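Local coordinates for MEM-A1 (Soil metagenome, PDB 6E0S), which probably hydrolyses beta-lactam antibiotics as a zinc-dependent, subclass B3 metallo-beta-lactamase, at residues I50-G55 with G157-T162. Sequence-based numbering, arbitrary orientation.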
loop_
_atom_site.group_PDB
_atom_site.type_symbol
_atom_site.label_atom_id
_atom_site.label_comp_id
_atom_site.label_asym_id
_atom_site.label_seq_id
_atom_site.Cartn_x
_atom_site.Cartn_y
_atom_site.Cartn_z
ATOM N N ILE A 50 3.924 4.941 10.968
ATOM C CA ILE A 50 3.026 4.954 12.120
ATOM C C ILE A 50 3.920 4.875 13.339
ATOM O O ILE A 50 4.460 3.806 13.645
ATOM C CB ILE A 50 2.023 3.790 12.098
ATOM C CG1 ILE A 50 1.366 3.681 10.720
ATOM C CG2 ILE A 50 0.992 3.975 13.224
ATOM C CD1 ILE A 50 0.377 2.454 10.536
ATOM N N ALA A 51 4.070 5.982 14.040
ATOM C CA ALA A 51 5.134 6.094 15.038
ATOM C C ALA A 51 4.640 5.786 16.449
ATOM O O ALA A 51 3.454 5.957 16.755
ATOM C CB ALA A 51 5.729 7.487 14.998
ATOM N N SER A 52 5.552 5.317 17.312
ATOM C CA SER A 52 5.208 5.163 18.719
ATOM C C SER A 52 6.484 5.123 19.551
ATOM O O SER A 52 7.571 4.801 19.035
ATOM C CB SER A 52 4.369 3.895 18.957
ATOM O OG SER A 52 5.224 2.801 19.243
ATOM N N PRO A 53 6.380 5.413 20.848
ATOM C CA PRO A 53 7.553 5.299 21.729
ATOM C C PRO A 53 8.093 3.883 21.835
ATOM O O PRO A 53 9.243 3.709 22.256
ATOM C CB PRO A 53 7.023 5.791 23.087
ATOM C CG PRO A 53 5.848 6.664 22.766
ATOM C CD PRO A 53 5.216 6.002 21.532
ATOM N N GLN A 54 7.301 2.869 21.509
ATOM C CA GLN A 54 7.781 1.498 21.534
ATOM C C GLN A 54 8.297 1.036 20.178
ATOM O O GLN A 54 8.624 -0.145 20.025
ATOM C CB GLN A 54 6.675 0.560 22.037
ATOM C CG GLN A 54 6.512 0.608 23.554
ATOM C CD GLN A 54 5.171 0.076 24.025
ATOM O OE1 GLN A 54 4.207 0.819 24.093
ATOM N NE2 GLN A 54 5.108 -1.212 24.349
ATOM N N GLY A 55 8.409 1.939 19.207
ATOM C CA GLY A 55 8.833 1.568 17.865
ATOM C C GLY A 55 7.768 1.856 16.820
ATOM O O GLY A 55 6.592 2.057 17.153
ATOM N N GLY A 157 3.099 -2.042 20.740
ATOM C CA GLY A 157 2.753 -1.078 21.762
ATOM C C GLY A 157 1.327 -0.591 21.587
ATOM O O GLY A 157 0.386 -1.389 21.514
ATOM N N PRO A 158 1.154 0.726 21.450
ATOM C CA PRO A 158 -0.179 1.298 21.211
ATOM C C PRO A 158 -0.653 1.222 19.765
ATOM O O PRO A 158 -1.686 1.807 19.437
ATOM C CB PRO A 158 0.023 2.760 21.626
ATOM C CG PRO A 158 1.505 3.041 21.090
ATOM C CD PRO A 158 2.237 1.739 21.374
ATOM N N LEU A 159 0.071 0.558 18.861
ATOM C CA LEU A 159 -0.331 0.476 17.470
ATOM C C LEU A 159 -0.991 -0.863 17.193
ATOM O O LEU A 159 -0.537 -1.902 17.676
ATOM C CB LEU A 159 0.856 0.633 16.520
ATOM C CG LEU A 159 1.833 1.769 16.810
ATOM C CD1 LEU A 159 3.028 1.813 15.807
ATOM C CD2 LEU A 159 1.109 3.096 16.826
ATOM N N ALA A 160 -2.049 -0.844 16.390
ATOM C CA ALA A 160 -2.751 -2.082 16.028
ATOM C C ALA A 160 -3.214 -1.887 14.585
ATOM O O ALA A 160 -4.146 -1.119 14.333
ATOM C CB ALA A 160 -3.930 -2.372 16.972
ATOM N N VAL A 161 -2.547 -2.556 13.643
ATOM C CA VAL A 161 -2.814 -2.401 12.212
ATOM C C VAL A 161 -3.342 -3.728 11.668
ATOM O O VAL A 161 -2.677 -4.758 11.788
ATOM C CB VAL A 161 -1.545 -1.965 11.452
ATOM C CG1 VAL A 161 -1.857 -1.719 9.976
ATOM C CG2 VAL A 161 -0.932 -0.698 12.064
ATOM N N THR A 162 -4.507 -3.696 11.021
ATOM C CA THR A 162 -5.170 -4.913 10.568
ATOM C C THR A 162 -4.868 -5.165 9.097
ATOM O O THR A 162 -4.978 -4.247 8.271
ATOM C CB THR A 162 -6.678 -4.800 10.770
ATOM O OG1 THR A 162 -6.957 -4.629 12.171
ATOM C CG2 THR A 162 -7.414 -6.039 10.265
#
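Gly157 lies against the carboxamide of Gln54, with its CA 3.3 Å from Gln54 OE1, and opens a contact between the two beta-sheets of the alpha-beta/beta-alpha sandwich of metallo-beta-lactamases. Gln54 is exposed and modelled in two conformers, so its OE1 contacts, which hold for the one described, carry less weight than the others. The hairpin turn after strand 48-50 of one sheet here covers the start of strand 159-165 of the other. No hydrogen bond joins the segments; the evidence for cohesion is van der Waals contact burying 336 Å². At Gly157 the backbone takes a positive phi (54°), with CA close against the amide.

Pro158 follows with CG and CD of its ring: CG sits 3.7 Å from Ser52 CB, while CD also approaches Gln54 OE1. Leu159 contributes the largest share of the interface. Its CG lies beside the backbone N and anti to the carbonyl carbon (chi1 -46°), which turns both methyls toward the 50-55 segment. CD1 reaches the Ile50 carbonyl oxygen at 3.3 Å and, more loosely, that of Gly55; CD2 meets Ile50 CG2 at 3.7 Å, the two side chains running antiparallel alongside each other. Val161, the next inward-facing residue of the strand, meets Ile50 tip to tip, CG2 to CD1 at 3.7 Å, and Trp178 of strand 174-182 touches both side chains.

The turn facing this strand is braced internally. Ser52 to Gly55 form a type I beta turn, closed by Gly55 N to Ser52 O. Ser52 OG accepts a weak bond from Gln54 N and donates at 2.6 Å to Gly55 O, the hydroxyl approaching a carbonyl lone pair within the plane of the C=O group, at a C=O...OG angle of 139°.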